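Local coordinates for protein glycoside hydrolase family 81 (Clostridium thermocellum, PDB 6FOP) that probably hydrolyses the internal linkages of beta-1,3-glucans such as laminarin, serving glucan breakdown by the cellulosome of this bacterium, at residues A[664-669]-A[698-703]; A[322-327]-A[359-364]; A[198-203]-A[220-225]; A[71-76]-A[84-89]; A[243-248]-A[296-301]. One frame throughout, in Å; residues are numbered along the deposited sequence.

Contact 1. Residues A[664-669]-A[698-703]; sequences FSVTAD and FSDGKV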
# COMPACT_ATOMS: atom_id res chain seq x y z
N PHE A 664 -3.71 20.06 -11.46
CA PHE A 664 -4.65 19.04 -10.98
C PHE A 664 -6.11 19.49 -11.02
O PHE A 664 -6.98 18.77 -10.56
CB PHE A 664 -4.24 18.63 -9.58
CG PHE A 664 -2.90 17.97 -9.55
CD1 PHE A 664 -2.78 16.64 -9.91
CD2 PHE A 664 -1.75 18.72 -9.30
CE1 PHE A 664 -1.53 16.02 -9.91
CE2 PHE A 664 -0.54 18.10 -9.32
CZ PHE A 664 -0.42 16.77 -9.62
N SER A 665 -6.39 20.66 -11.58
CA SER A 665 -7.75 21.17 -11.62
C SER A 665 -8.50 20.79 -12.91
O SER A 665 -9.64 21.22 -13.11
CB SER A 665 -7.76 22.69 -11.45
OG SER A 665 -7.27 23.34 -12.59
N VAL A 666 -7.84 20.04 -13.78
CA VAL A 666 -8.39 19.64 -15.08
C VAL A 666 -8.22 18.15 -15.26
O VAL A 666 -7.11 17.63 -15.10
CB VAL A 666 -7.63 20.31 -16.25
CG1 VAL A 666 -8.26 19.97 -17.61
CG2 VAL A 666 -7.56 21.79 -16.07
N THR A 667 -9.29 17.47 -15.68
CA THR A 667 -9.23 16.06 -16.01
C THR A 667 -9.59 15.81 -17.47
O THR A 667 -10.00 16.74 -18.17
CB THR A 667 -10.08 15.23 -15.05
OG1 THR A 667 -11.43 15.71 -15.08
CG2 THR A 667 -9.53 15.34 -13.62
N ALA A 668 -9.48 14.56 -17.90
CA ALA A 668 -9.73 14.18 -19.28
C ALA A 668 -10.34 12.81 -19.35
O ALA A 668 -10.13 11.97 -18.45
CB ALA A 668 -8.46 14.23 -20.12
N ASP A 669 -11.04 12.55 -20.45
CA ASP A 669 -11.74 11.29 -20.70
C ASP A 669 -10.87 10.20 -21.36
O ASP A 669 -11.28 9.50 -22.29
CB ASP A 669 -13.04 11.51 -21.47
CG ASP A 669 -12.85 12.06 -22.87
OD1 ASP A 669 -11.70 12.36 -23.28
OD2 ASP A 669 -13.89 12.23 -23.54
N PHE A 698 -11.01 17.51 -22.41
CA PHE A 698 -10.64 17.92 -21.06
C PHE A 698 -11.77 18.70 -20.42
O PHE A 698 -12.63 19.28 -21.11
CB PHE A 698 -9.35 18.77 -21.09
CG PHE A 698 -8.13 18.00 -21.54
CD1 PHE A 698 -7.88 17.78 -22.91
CD2 PHE A 698 -7.22 17.51 -20.63
CE1 PHE A 698 -6.79 17.05 -23.32
CE2 PHE A 698 -6.10 16.81 -21.04
CZ PHE A 698 -5.90 16.57 -22.40
N SER A 699 -11.74 18.77 -19.09
CA SER A 699 -12.84 19.39 -18.34
C SER A 699 -12.94 20.91 -18.53
O SER A 699 -13.98 21.52 -18.21
CB SER A 699 -12.73 19.07 -16.84
OG SER A 699 -11.52 19.54 -16.28
N ASP A 700 -11.86 21.52 -19.04
CA ASP A 700 -11.89 22.94 -19.39
C ASP A 700 -12.30 23.21 -20.85
O ASP A 700 -12.25 24.36 -21.29
CB ASP A 700 -10.54 23.61 -19.05
CG ASP A 700 -9.38 23.06 -19.87
OD1 ASP A 700 -9.63 22.22 -20.77
OD2 ASP A 700 -8.24 23.49 -19.59
N GLY A 701 -12.71 22.18 -21.58
CA GLY A 701 -13.11 22.34 -22.97
C GLY A 701 -12.08 22.02 -24.03
O GLY A 701 -12.42 21.89 -25.20
N LYS A 702 -10.83 21.83 -23.64
CA LYS A 702 -9.81 21.49 -24.63
C LYS A 702 -10.17 20.16 -25.29
O LYS A 702 -10.53 19.21 -24.59
CB LYS A 702 -8.43 21.40 -23.96
CG LYS A 702 -7.28 21.11 -24.90
CD LYS A 702 -6.94 22.27 -25.82
CE LYS A 702 -5.72 21.95 -26.65
NZ LYS A 702 -5.34 23.11 -27.48
N VAL A 703 -10.04 20.10 -26.61
CA VAL A 703 -10.25 18.87 -27.37
C VAL A 703 -9.02 18.61 -28.22
O VAL A 703 -8.53 19.51 -28.93
CB VAL A 703 -11.49 18.95 -28.30
CG1 VAL A 703 -11.66 17.67 -29.10
CG2 VAL A 703 -12.75 19.21 -27.49
O HOH W 1 -11.64 22.07 -15.20
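The type I beta turn from F698 to G701, which leads from strand 694-697 into strand 703-706, is tied to residues 664-669 by a single bridge between A668 and F698. S699, just inside the turn, takes part in a two-way exchange with T667. Its backbone N donates to T667 O at 2.8 Å. In return, T667 N gives a fairly straight bond to S699 OG (3.1 Å, 158° at the hydrogen). The hydroxyl reaches T667 because S699 OG stands between its own backbone N and carbonyl carbon (chi1 61°). A water extends the link, donating to S665 O at 3.0 Å and lying 2.8 Å from S699 OG.

Both segments belong to the beta-rich C-terminal part of the chain, beside the antiparallel sheet of strands 661-662, 673-678, 681-688 and 710-715. Here A668 CB sits over one face of the F698 ring as a CH-pi contact, 3.9 Å from its centroid and 26° off the normal. V666 crosses F698 at about a right angle, and its CG1 comes to the ring's edge and packs 3.8 Å from F698 CB. V666 CG2 approaches D700 OD2 at 4.0 Å, an oxygen whose polar partners are Y684 and R682. The other carboxylate oxygen, D700 OD1, accepts from K702 N at 3.1 Å, making an Asx turn within the bend.

Contact 2. Residues A[322-327]-A[359-364]; sequences RYINEL and LGNISA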
# COMPACT_ATOMS: atom_id res chain seq x y z
N ARG A 322 24.31 13.54 -25.79
CA ARG A 322 25.53 12.99 -25.22
C ARG A 322 25.26 12.22 -23.92
O ARG A 322 25.84 11.14 -23.70
CB ARG A 322 26.57 14.10 -24.97
CG ARG A 322 27.81 13.61 -24.22
CD ARG A 322 28.92 14.64 -24.25
NE ARG A 322 28.50 15.96 -23.80
CZ ARG A 322 28.37 16.34 -22.53
NH1 ARG A 322 28.64 15.49 -21.54
NH2 ARG A 322 27.96 17.58 -22.26
N TYR A 323 24.38 12.75 -23.07
CA TYR A 323 24.01 12.01 -21.87
C TYR A 323 23.40 10.64 -22.20
O TYR A 323 23.69 9.66 -21.52
CB TYR A 323 23.05 12.82 -20.97
CG TYR A 323 23.50 14.21 -20.61
CD1 TYR A 323 24.83 14.57 -20.59
CD2 TYR A 323 22.57 15.20 -20.31
CE1 TYR A 323 25.22 15.87 -20.28
CE2 TYR A 323 22.93 16.49 -20.01
CZ TYR A 323 24.26 16.85 -20.04
OH TYR A 323 24.61 18.14 -19.73
N ILE A 324 22.60 10.60 -23.25
CA ILE A 324 22.03 9.34 -23.73
C ILE A 324 23.14 8.38 -24.19
O ILE A 324 23.13 7.22 -23.84
CB ILE A 324 20.96 9.59 -24.80
CG1 ILE A 324 19.69 10.13 -24.15
CG2 ILE A 324 20.68 8.34 -25.64
CD1 ILE A 324 18.92 9.13 -23.28
N ASN A 325 24.11 8.90 -24.94
CA ASN A 325 25.25 8.07 -25.35
C ASN A 325 26.08 7.58 -24.17
O ASN A 325 26.56 6.44 -24.18
CB ASN A 325 26.14 8.80 -26.36
CG ASN A 325 25.51 8.86 -27.74
OD1 ASN A 325 24.75 7.98 -28.13
ND2 ASN A 325 25.85 9.88 -28.48
N GLU A 326 26.25 8.43 -23.16
CA GLU A 326 27.00 8.03 -21.98
C GLU A 326 26.26 6.87 -21.28
O GLU A 326 26.90 5.89 -20.87
CB GLU A 326 27.20 9.24 -21.04
CG GLU A 326 28.19 10.26 -21.62
CD GLU A 326 28.25 11.62 -20.93
OE1 GLU A 326 27.48 11.87 -19.99
OE2 GLU A 326 29.10 12.47 -21.36
N LEU A 327 24.95 6.97 -21.16
CA LEU A 327 24.18 5.89 -20.57
C LEU A 327 24.21 4.63 -21.42
O LEU A 327 24.27 3.52 -20.89
CB LEU A 327 22.74 6.35 -20.31
CG LEU A 327 21.83 5.30 -19.69
CD1 LEU A 327 22.29 4.85 -18.31
CD2 LEU A 327 20.42 5.83 -19.66
N LEU A 359 15.24 11.94 -29.58
CA LEU A 359 16.43 12.53 -30.19
C LEU A 359 16.81 11.92 -31.51
O LEU A 359 17.70 12.46 -32.18
CB LEU A 359 17.60 12.41 -29.22
CG LEU A 359 17.49 13.26 -27.96
CD1 LEU A 359 18.43 12.71 -26.91
CD2 LEU A 359 17.82 14.71 -28.22
N GLY A 360 16.20 10.81 -31.89
CA GLY A 360 16.60 10.08 -33.10
C GLY A 360 17.89 9.29 -32.90
O GLY A 360 18.56 8.93 -33.87
N ASN A 361 18.21 8.98 -31.65
CA ASN A 361 19.42 8.21 -31.33
C ASN A 361 19.08 6.71 -31.35
O ASN A 361 18.78 6.08 -30.33
CB ASN A 361 20.02 8.67 -30.02
CG ASN A 361 21.41 8.10 -29.80
OD1 ASN A 361 21.73 6.99 -30.26
ND2 ASN A 361 22.27 8.88 -29.12
N ILE A 362 19.02 6.18 -32.56
CA ILE A 362 18.60 4.81 -32.80
C ILE A 362 19.61 3.84 -32.20
O ILE A 362 19.22 2.81 -31.65
CB ILE A 362 18.36 4.54 -34.30
CG1 ILE A 362 17.26 5.49 -34.83
CG2 ILE A 362 18.04 3.08 -34.55
CD1 ILE A 362 15.94 5.45 -34.11
N SER A 363 20.90 4.15 -32.26
CA SER A 363 21.93 3.28 -31.66
C SER A 363 21.65 3.08 -30.17
O SER A 363 21.67 1.96 -29.65
CB SER A 363 23.31 3.90 -31.82
OG SER A 363 24.28 3.10 -31.17
N ALA A 364 21.39 4.18 -29.49
CA ALA A 364 21.15 4.09 -28.04
C ALA A 364 19.80 3.41 -27.77
O ALA A 364 19.71 2.54 -26.89
CB ALA A 364 21.17 5.47 -27.40
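N325 on helix 317-329 passes the first turn of helix 362-379 at A364, their CA atoms 6.3 Å apart, just after a Schellman motif at G360 has ended the preceding helix. N361, the N-cap residue, carries the polar link. Its ND2 donates to N325 OD1 at 2.8 Å with a 162° angle at the hydrogen. The bond lies close to the N361 amide plane but arrives 45° above the carbonyl plane of N325, in keeping with amide planes turned 71° apart. N361 OD1 meanwhile accepts from A364 N at 2.9 Å, the capping bond. Beside this polar link, I324 CG2 presses on A364 CB at 3.4 Å, tighter than usual van der Waals contact, and I324 CG1 meets L359 CD1 at 4.0 Å. Both segments lie in the family 81 C-terminal domain, of the six-hairpin clan; helix 339-359 separates their helices in the chain. With OD1 held by A364 N, and ND2 donating to both N325 OD1 and N321 OD1, the N361 amide is gripped at both ends, which should fix its rotation and anchor the helix start to two asparagines of helix 317-329.

Contact 3. Residues A[198-203]-A[220-225]; sequences KNYFSI and YAYCFV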
# COMPACT_ATOMS: atom_id res chain seq x y z
N LYS A 198 -25.32 -20.50 24.10
CA LYS A 198 -24.89 -19.22 23.54
C LYS A 198 -23.44 -19.04 23.87
O LYS A 198 -23.02 -19.18 25.02
CB LYS A 198 -25.68 -18.10 24.15
CG LYS A 198 -27.16 -18.29 24.06
CD LYS A 198 -27.84 -17.00 24.46
CE LYS A 198 -29.29 -17.29 24.71
NZ LYS A 198 -30.06 -16.08 25.06
N ASN A 199 -22.66 -18.78 22.84
CA ASN A 199 -21.22 -18.80 23.00
C ASN A 199 -20.50 -17.68 22.26
O ASN A 199 -19.28 -17.70 22.13
CB ASN A 199 -20.65 -20.16 22.57
CG ASN A 199 -21.18 -21.30 23.37
OD1 ASN A 199 -20.66 -21.60 24.44
ND2 ASN A 199 -22.23 -21.92 22.89
N TYR A 200 -21.27 -16.68 21.86
CA TYR A 200 -20.73 -15.48 21.22
C TYR A 200 -20.50 -14.38 22.25
O TYR A 200 -21.15 -14.33 23.31
CB TYR A 200 -21.68 -15.01 20.11
CG TYR A 200 -23.10 -14.80 20.55
CD1 TYR A 200 -24.03 -15.84 20.50
CD2 TYR A 200 -23.54 -13.58 21.01
CE1 TYR A 200 -25.33 -15.66 20.91
CE2 TYR A 200 -24.85 -13.39 21.43
CZ TYR A 200 -25.75 -14.44 21.36
OH TYR A 200 -27.05 -14.32 21.81
N PHE A 201 -19.56 -13.48 21.96
CA PHE A 201 -19.13 -12.45 22.95
C PHE A 201 -18.41 -11.38 22.14
O PHE A 201 -17.61 -11.73 21.27
CB PHE A 201 -18.18 -13.07 23.97
CG PHE A 201 -17.71 -12.15 25.04
CD1 PHE A 201 -18.48 -11.96 26.18
CD2 PHE A 201 -16.52 -11.44 24.91
CE1 PHE A 201 -18.07 -11.12 27.17
CE2 PHE A 201 -16.10 -10.58 25.92
CZ PHE A 201 -16.90 -10.41 27.05
N SER A 202 -18.72 -10.11 22.38
CA SER A 202 -17.99 -9.04 21.67
C SER A 202 -17.59 -7.93 22.61
O SER A 202 -18.12 -7.83 23.72
CB SER A 202 -18.81 -8.49 20.50
OG SER A 202 -19.99 -7.86 20.95
N ILE A 203 -16.68 -7.09 22.15
CA ILE A 203 -16.24 -5.91 22.90
C ILE A 203 -16.21 -4.75 21.91
O ILE A 203 -16.14 -4.99 20.68
CB ILE A 203 -14.87 -6.11 23.57
CG1 ILE A 203 -13.72 -6.19 22.56
CG2 ILE A 203 -14.89 -7.35 24.44
CD1 ILE A 203 -13.13 -4.86 22.09
N TYR A 220 -25.52 -2.62 18.03
CA TYR A 220 -24.84 -3.31 16.92
C TYR A 220 -23.78 -4.32 17.36
O TYR A 220 -23.13 -4.93 16.53
CB TYR A 220 -24.26 -2.27 15.94
CG TYR A 220 -25.35 -1.38 15.39
CD1 TYR A 220 -26.22 -1.84 14.41
CD2 TYR A 220 -25.60 -0.12 15.97
CE1 TYR A 220 -27.25 -1.05 13.93
CE2 TYR A 220 -26.63 0.66 15.51
CZ TYR A 220 -27.46 0.19 14.50
OH TYR A 220 -28.47 0.97 14.06
N ALA A 221 -23.69 -4.59 18.66
CA ALA A 221 -22.64 -5.47 19.20
C ALA A 221 -22.79 -6.92 18.80
O ALA A 221 -21.82 -7.70 18.88
CB ALA A 221 -22.55 -5.36 20.73
N TYR A 222 -24.00 -7.31 18.41
CA TYR A 222 -24.29 -8.68 18.06
C TYR A 222 -24.36 -8.93 16.57
O TYR A 222 -24.78 -9.99 16.15
CB TYR A 222 -25.54 -9.19 18.84
CG TYR A 222 -25.40 -8.92 20.33
CD1 TYR A 222 -24.51 -9.65 21.09
CD2 TYR A 222 -26.04 -7.86 20.93
CE1 TYR A 222 -24.31 -9.38 22.45
CE2 TYR A 222 -25.87 -7.58 22.29
CZ TYR A 222 -25.01 -8.35 23.05
OH TYR A 222 -24.84 -8.05 24.38
N CYS A 223 -23.95 -7.93 15.79
CA CYS A 223 -23.86 -8.05 14.33
C CYS A 223 -22.41 -8.36 14.01
O CYS A 223 -21.59 -7.47 13.80
CB CYS A 223 -24.35 -6.77 13.67
SG CYS A 223 -26.13 -6.50 13.88
N PHE A 224 -22.06 -9.63 14.07
CA PHE A 224 -20.67 -10.05 13.93
C PHE A 224 -20.26 -9.97 12.46
O PHE A 224 -20.93 -10.50 11.59
CB PHE A 224 -20.50 -11.49 14.43
CG PHE A 224 -20.42 -11.63 15.93
CD1 PHE A 224 -21.03 -10.74 16.81
CD2 PHE A 224 -19.73 -12.72 16.47
CE1 PHE A 224 -20.92 -10.91 18.18
CE2 PHE A 224 -19.64 -12.88 17.83
CZ PHE A 224 -20.21 -11.97 18.68
N VAL A 225 -19.13 -9.30 12.20
CA VAL A 225 -18.61 -9.20 10.84
C VAL A 225 -18.01 -10.53 10.44
O VAL A 225 -17.11 -11.02 11.11
CB VAL A 225 -17.60 -8.06 10.69
CG1 VAL A 225 -17.00 -8.08 9.29
CG2 VAL A 225 -18.29 -6.74 10.92
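S202 OG donates to the backbone oxygen A221 O at 2.8 Å, the one hydrogen bond joining residues 198-203 to 220-225. The hydroxyl approaches the A221 carbonyl tilted 33° from its plane. A221 CB lies 3.6 Å from the same S202 OG, so one residue supplies both acceptor and apolar neighbour. The aromatic side chains fill the rest of the interface. F224 points its CZ at Y200 CB, 3.7 Å away, while F201 N lies in the plane of the F224 ring at its edge. On its CE1 side, F224 meets S202 CB at 4.0 Å. Y200 and Y222 cross at about a right angle: Y222 CD1 comes to the edge of the Y200 ring, 3.8 Å from Y200 CE2. The phenol oxygen of Y200 is hydrogen-bonded to E253 OE1. A221 and Y222 come from the type I turn Y220 to C223, which leads into the second strand. The directions of strands 200-203 and 223-225 differ by 82° and their axes come no closer than 9.1 Å, a spacing too wide for strand pairing. This is consistent with near-orthogonal packing where the eight-stranded sheet of strand 200-206 meets the three-stranded sheet of strand 223-235.

Contact 4. Residues A[71-76]-A[84-89]; sequences KPALGG and AHKNDF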
# COMPACT_ATOMS: atom_id res chain seq x y z
N LYS A 71 -6.31 0.05 23.16
CA LYS A 71 -6.36 1.25 22.36
C LYS A 71 -5.08 1.99 22.65
O LYS A 71 -4.86 2.39 23.78
CB LYS A 71 -7.56 2.15 22.64
CG LYS A 71 -7.64 3.28 21.59
CD LYS A 71 -8.86 4.14 21.73
CE LYS A 71 -8.84 5.25 20.70
NZ LYS A 71 -7.89 6.32 21.05
N PRO A 72 -4.23 2.23 21.64
CA PRO A 72 -2.94 2.88 21.93
C PRO A 72 -3.04 4.25 22.57
O PRO A 72 -3.93 5.04 22.22
CB PRO A 72 -2.28 2.98 20.55
CG PRO A 72 -2.86 1.80 19.81
CD PRO A 72 -4.28 1.73 20.26
N ALA A 73 -2.14 4.51 23.51
CA ALA A 73 -1.92 5.84 24.04
C ALA A 73 -0.90 6.55 23.17
O ALA A 73 0.26 6.15 23.14
CB ALA A 73 -1.42 5.78 25.46
N LEU A 74 -1.33 7.61 22.51
CA LEU A 74 -0.49 8.32 21.56
C LEU A 74 0.49 9.23 22.28
O LEU A 74 0.13 9.92 23.24
CB LEU A 74 -1.37 9.13 20.61
CG LEU A 74 -2.37 8.29 19.82
CD1 LEU A 74 -3.25 9.19 18.96
CD2 LEU A 74 -1.70 7.25 18.96
N GLY A 75 1.72 9.25 21.81
CA GLY A 75 2.71 10.16 22.34
C GLY A 75 4.03 10.09 21.65
O GLY A 75 4.24 9.33 20.74
N GLY A 76 4.94 10.92 22.11
CA GLY A 76 6.27 11.02 21.55
C GLY A 76 6.47 12.41 21.03
O GLY A 76 5.53 13.17 20.82
N ALA A 84 1.73 2.71 20.18
CA ALA A 84 2.12 1.32 20.45
C ALA A 84 0.97 0.51 21.01
O ALA A 84 0.15 1.00 21.81
CB ALA A 84 3.26 1.26 21.45
N HIS A 85 0.93 -0.75 20.63
CA HIS A 85 -0.01 -1.68 21.26
C HIS A 85 0.31 -1.79 22.76
O HIS A 85 1.47 -1.92 23.14
CB HIS A 85 0.08 -3.06 20.62
CG HIS A 85 -0.64 -4.11 21.42
ND1 HIS A 85 -2.01 -4.20 21.48
CD2 HIS A 85 -0.15 -5.07 22.24
CE1 HIS A 85 -2.34 -5.17 22.33
NE2 HIS A 85 -1.23 -5.73 22.77
N LYS A 86 -0.74 -1.73 23.58
CA LYS A 86 -0.66 -2.08 24.99
C LYS A 86 -1.87 -2.93 25.35
O LYS A 86 -2.92 -2.86 24.72
CB LYS A 86 -0.56 -0.82 25.88
CG LYS A 86 -1.69 0.17 25.65
CD LYS A 86 -2.07 1.00 26.84
CE LYS A 86 -2.94 2.14 26.42
NZ LYS A 86 -4.38 1.88 26.46
N ASN A 87 -1.71 -3.74 26.38
CA ASN A 87 -2.76 -4.61 26.93
C ASN A 87 -3.67 -3.83 27.87
O ASN A 87 -3.27 -3.51 29.00
CB ASN A 87 -2.08 -5.77 27.66
CG ASN A 87 -3.03 -6.76 28.27
OD1 ASN A 87 -3.98 -7.20 27.65
ND2 ASN A 87 -2.74 -7.16 29.50
N ASP A 88 -4.88 -3.51 27.42
CA ASP A 88 -5.89 -2.97 28.35
C ASP A 88 -6.58 -4.15 29.02
O ASP A 88 -6.81 -4.12 30.24
CB ASP A 88 -6.89 -2.06 27.62
CG ASP A 88 -6.27 -0.74 27.16
OD1 ASP A 88 -5.32 -0.24 27.81
OD2 ASP A 88 -6.76 -0.18 26.12
N PHE A 89 -6.92 -5.19 28.27
CA PHE A 89 -7.38 -6.45 28.88
C PHE A 89 -7.06 -7.59 27.94
O PHE A 89 -7.00 -7.41 26.70
CB PHE A 89 -8.87 -6.44 29.23
CG PHE A 89 -9.76 -6.11 28.09
CD1 PHE A 89 -10.26 -7.13 27.27
CD2 PHE A 89 -10.17 -4.81 27.86
CE1 PHE A 89 -11.11 -6.84 26.23
CE2 PHE A 89 -11.01 -4.51 26.81
CZ PHE A 89 -11.51 -5.53 26.01
O HOH W 2 2.34 4.69 22.15
O HOH W 3 0.32 3.04 23.58
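K86 reaches across to the backbone of K71 and A73, its CG leaving CB on the side flanked by both the backbone N and the carbonyl carbon (chi1 55°). Further out, CE is the first atom to meet the other segment: K86 CE lies 3.3 Å from K71 O and 4.1 Å from A73 CB. A bend at chi4 (92°) then sets the amine. K86 NZ donates to K71 O at 2.8 Å and forms a salt bridge with D88 OD1 at 2.7 Å, using that oxygen's syn lone pair. D88 OD2, the other carboxylate oxygen, accepts from K71 N at 3.0 Å (157° at the hydrogen), the donor lying above the carboxylate plane.

A classic beta bulge sets two residues, D88 and F89, opposite the single residue V69, at the point where the antiparallel neighbours 66-70 and 89-93 give way to the excursion carrying strand 80-82. N168 and Y172 also hydrogen-bond to the D88 carboxylate, and together with the ammonium group of K86 they would be expected to favour its charged form. Farther from the bulge, direct backbone bonding is replaced by water. One water donates to A73 O at 2.7 Å and accepts from A84 N, and a second accepts from A73 N and donates to A84 O. P72 CB rests 3.4 Å from A84 O, beside this second bridge.

Contact 5. Residues A[243-248]-A[296-301]; sequences TTFTAE and FKTVYR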
# COMPACT_ATOMS: atom_id res chain seq x y z
N THR A 243 -14.31 3.26 -5.08
CA THR A 243 -14.09 2.03 -4.30
C THR A 243 -15.26 1.85 -3.34
O THR A 243 -15.64 2.81 -2.65
CB THR A 243 -12.80 2.09 -3.47
OG1 THR A 243 -11.71 2.48 -4.33
CG2 THR A 243 -12.49 0.73 -2.84
N THR A 244 -15.84 0.65 -3.33
CA THR A 244 -16.89 0.26 -2.39
C THR A 244 -16.28 -0.68 -1.36
O THR A 244 -15.53 -1.58 -1.71
CB THR A 244 -18.09 -0.34 -3.16
OG1 THR A 244 -18.56 0.64 -4.09
CG2 THR A 244 -19.26 -0.68 -2.25
N PHE A 245 -16.62 -0.44 -0.09
CA PHE A 245 -16.20 -1.26 1.07
C PHE A 245 -17.45 -1.88 1.65
O PHE A 245 -18.39 -1.14 1.94
CB PHE A 245 -15.54 -0.38 2.11
CG PHE A 245 -14.31 0.33 1.59
CD1 PHE A 245 -14.42 1.50 0.88
CD2 PHE A 245 -13.06 -0.20 1.80
CE1 PHE A 245 -13.29 2.15 0.38
CE2 PHE A 245 -11.92 0.43 1.29
CZ PHE A 245 -12.06 1.59 0.57
N THR A 246 -17.47 -3.20 1.78
CA THR A 246 -18.67 -3.91 2.28
C THR A 246 -18.29 -4.91 3.35
O THR A 246 -17.37 -5.70 3.18
CB THR A 246 -19.39 -4.63 1.12
OG1 THR A 246 -19.66 -3.67 0.09
CG2 THR A 246 -20.71 -5.24 1.59
N ALA A 247 -19.01 -4.85 4.48
CA ALA A 247 -18.91 -5.82 5.55
C ALA A 247 -20.18 -6.65 5.55
O ALA A 247 -21.28 -6.10 5.46
CB ALA A 247 -18.74 -5.12 6.89
N GLU A 248 -20.03 -7.95 5.63
CA GLU A 248 -21.13 -8.87 5.82
C GLU A 248 -21.27 -9.06 7.33
O GLU A 248 -20.29 -9.33 7.99
CB GLU A 248 -20.81 -10.21 5.17
CG GLU A 248 -21.82 -11.31 5.35
CD GLU A 248 -21.27 -12.64 4.85
OE1 GLU A 248 -20.49 -13.32 5.59
OE2 GLU A 248 -21.60 -12.98 3.71
N PHE A 296 -19.79 1.54 2.42
CA PHE A 296 -19.59 2.92 2.01
C PHE A 296 -18.71 2.94 0.78
O PHE A 296 -18.09 1.95 0.42
CB PHE A 296 -19.00 3.78 3.14
CG PHE A 296 -17.57 3.46 3.49
CD1 PHE A 296 -17.27 2.46 4.38
CD2 PHE A 296 -16.52 4.22 2.95
CE1 PHE A 296 -15.97 2.17 4.73
CE2 PHE A 296 -15.22 3.94 3.32
CZ PHE A 296 -14.94 2.89 4.19
N LYS A 297 -18.63 4.12 0.17
CA LYS A 297 -17.72 4.31 -0.96
C LYS A 297 -16.83 5.51 -0.78
O LYS A 297 -17.15 6.44 -0.04
CB LYS A 297 -18.46 4.38 -2.28
CG LYS A 297 -19.29 5.59 -2.55
CD LYS A 297 -19.95 5.43 -3.92
CE LYS A 297 -20.67 6.69 -4.35
NZ LYS A 297 -21.31 6.48 -5.68
N THR A 298 -15.70 5.46 -1.49
CA THR A 298 -14.85 6.63 -1.69
C THR A 298 -14.80 6.85 -3.19
O THR A 298 -14.86 5.88 -3.99
CB THR A 298 -13.43 6.43 -1.15
OG1 THR A 298 -12.81 5.32 -1.81
CG2 THR A 298 -13.43 6.21 0.34
N VAL A 299 -14.64 8.11 -3.59
CA VAL A 299 -14.48 8.46 -5.01
C VAL A 299 -13.34 9.47 -5.09
O VAL A 299 -13.39 10.53 -4.47
CB VAL A 299 -15.77 9.06 -5.63
CG1 VAL A 299 -15.54 9.32 -7.12
CG2 VAL A 299 -16.94 8.09 -5.47
N TYR A 300 -12.31 9.12 -5.86
CA TYR A 300 -11.18 10.00 -6.09
C TYR A 300 -11.14 10.41 -7.55
O TYR A 300 -11.49 9.65 -8.42
CB TYR A 300 -9.90 9.26 -5.75
CG TYR A 300 -9.82 8.70 -4.33
CD1 TYR A 300 -10.13 9.47 -3.22
CD2 TYR A 300 -9.35 7.42 -4.10
CE1 TYR A 300 -10.04 8.95 -1.92
CE2 TYR A 300 -9.25 6.89 -2.83
CZ TYR A 300 -9.58 7.66 -1.74
OH TYR A 300 -9.47 7.11 -0.49
N ARG A 301 -10.60 11.59 -7.80
CA ARG A 301 -10.29 12.00 -9.17
C ARG A 301 -8.91 11.45 -9.55
O ARG A 301 -7.93 11.61 -8.83
CB ARG A 301 -10.33 13.51 -9.29
CG ARG A 301 -11.72 14.08 -9.16
CD ARG A 301 -11.85 15.50 -9.69
NE ARG A 301 -13.06 16.15 -9.20
CZ ARG A 301 -14.28 15.95 -9.69
NH1 ARG A 301 -14.50 15.09 -10.68
NH2 ARG A 301 -15.31 16.61 -9.16
O HOH W 4 -11.82 5.17 -4.56
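One face of the F296 ring is covered by F245, whose CD1 sits 3.5 Å above the plane toward the rim and whose CB makes a CH-pi contact 4.0 Å from the F296 centroid. The two rings are nearly parallel, at 12°, but slid apart, with centroids separated by 4.7 Å. At the edge of the F245 ring, in its plane, lie F296 O and T298 OG1, the latter 3.9 Å from F245 CE1. Y473 meets both phenylalanines from a loop. The backbones that carry these rings are antiparallel strands of a three-stranded sheet in which 240-251 is central and 295-301 an outer strand. F245 with F296 and T243 with T298 are hydrogen-bonded pairs; T244 with K297 is the non-hydrogen-bonded pair between them. F245 N to F296 O is nearly straight (2.9 Å, 174°), and the return bond F296 N to F245 O measures 3.1 Å. T243 and T298 lie side by side on the phenylalanine face, where one water bridges their hydroxyls, 2.7 Å from T243 OG1 and 2.9 Å from T298 OG1.

How the contacts relate
Along the chain the contacts follow in series: 4, 3, 5, 2, then 1. The first three form a connected group in the beta-rich N-terminal half. Contact 4 touches contact 3 where F89 packs on I203, and contact 3 touches contact 5 through V225 against A247 and E248, on the neighbouring strands 223-235 and 240-251 of one sheet. Contact 5 then comes within about 5 Å of contact 1 (nearest atoms) without touching it. Contact 2, in the helical C-terminal family domain, stands apart, its centre about 66 Å from that of contact 3. The late segments of contact 1 thus return to lie near the sheet of contact 5, bringing the chain's C-terminal part beside its beta-rich half.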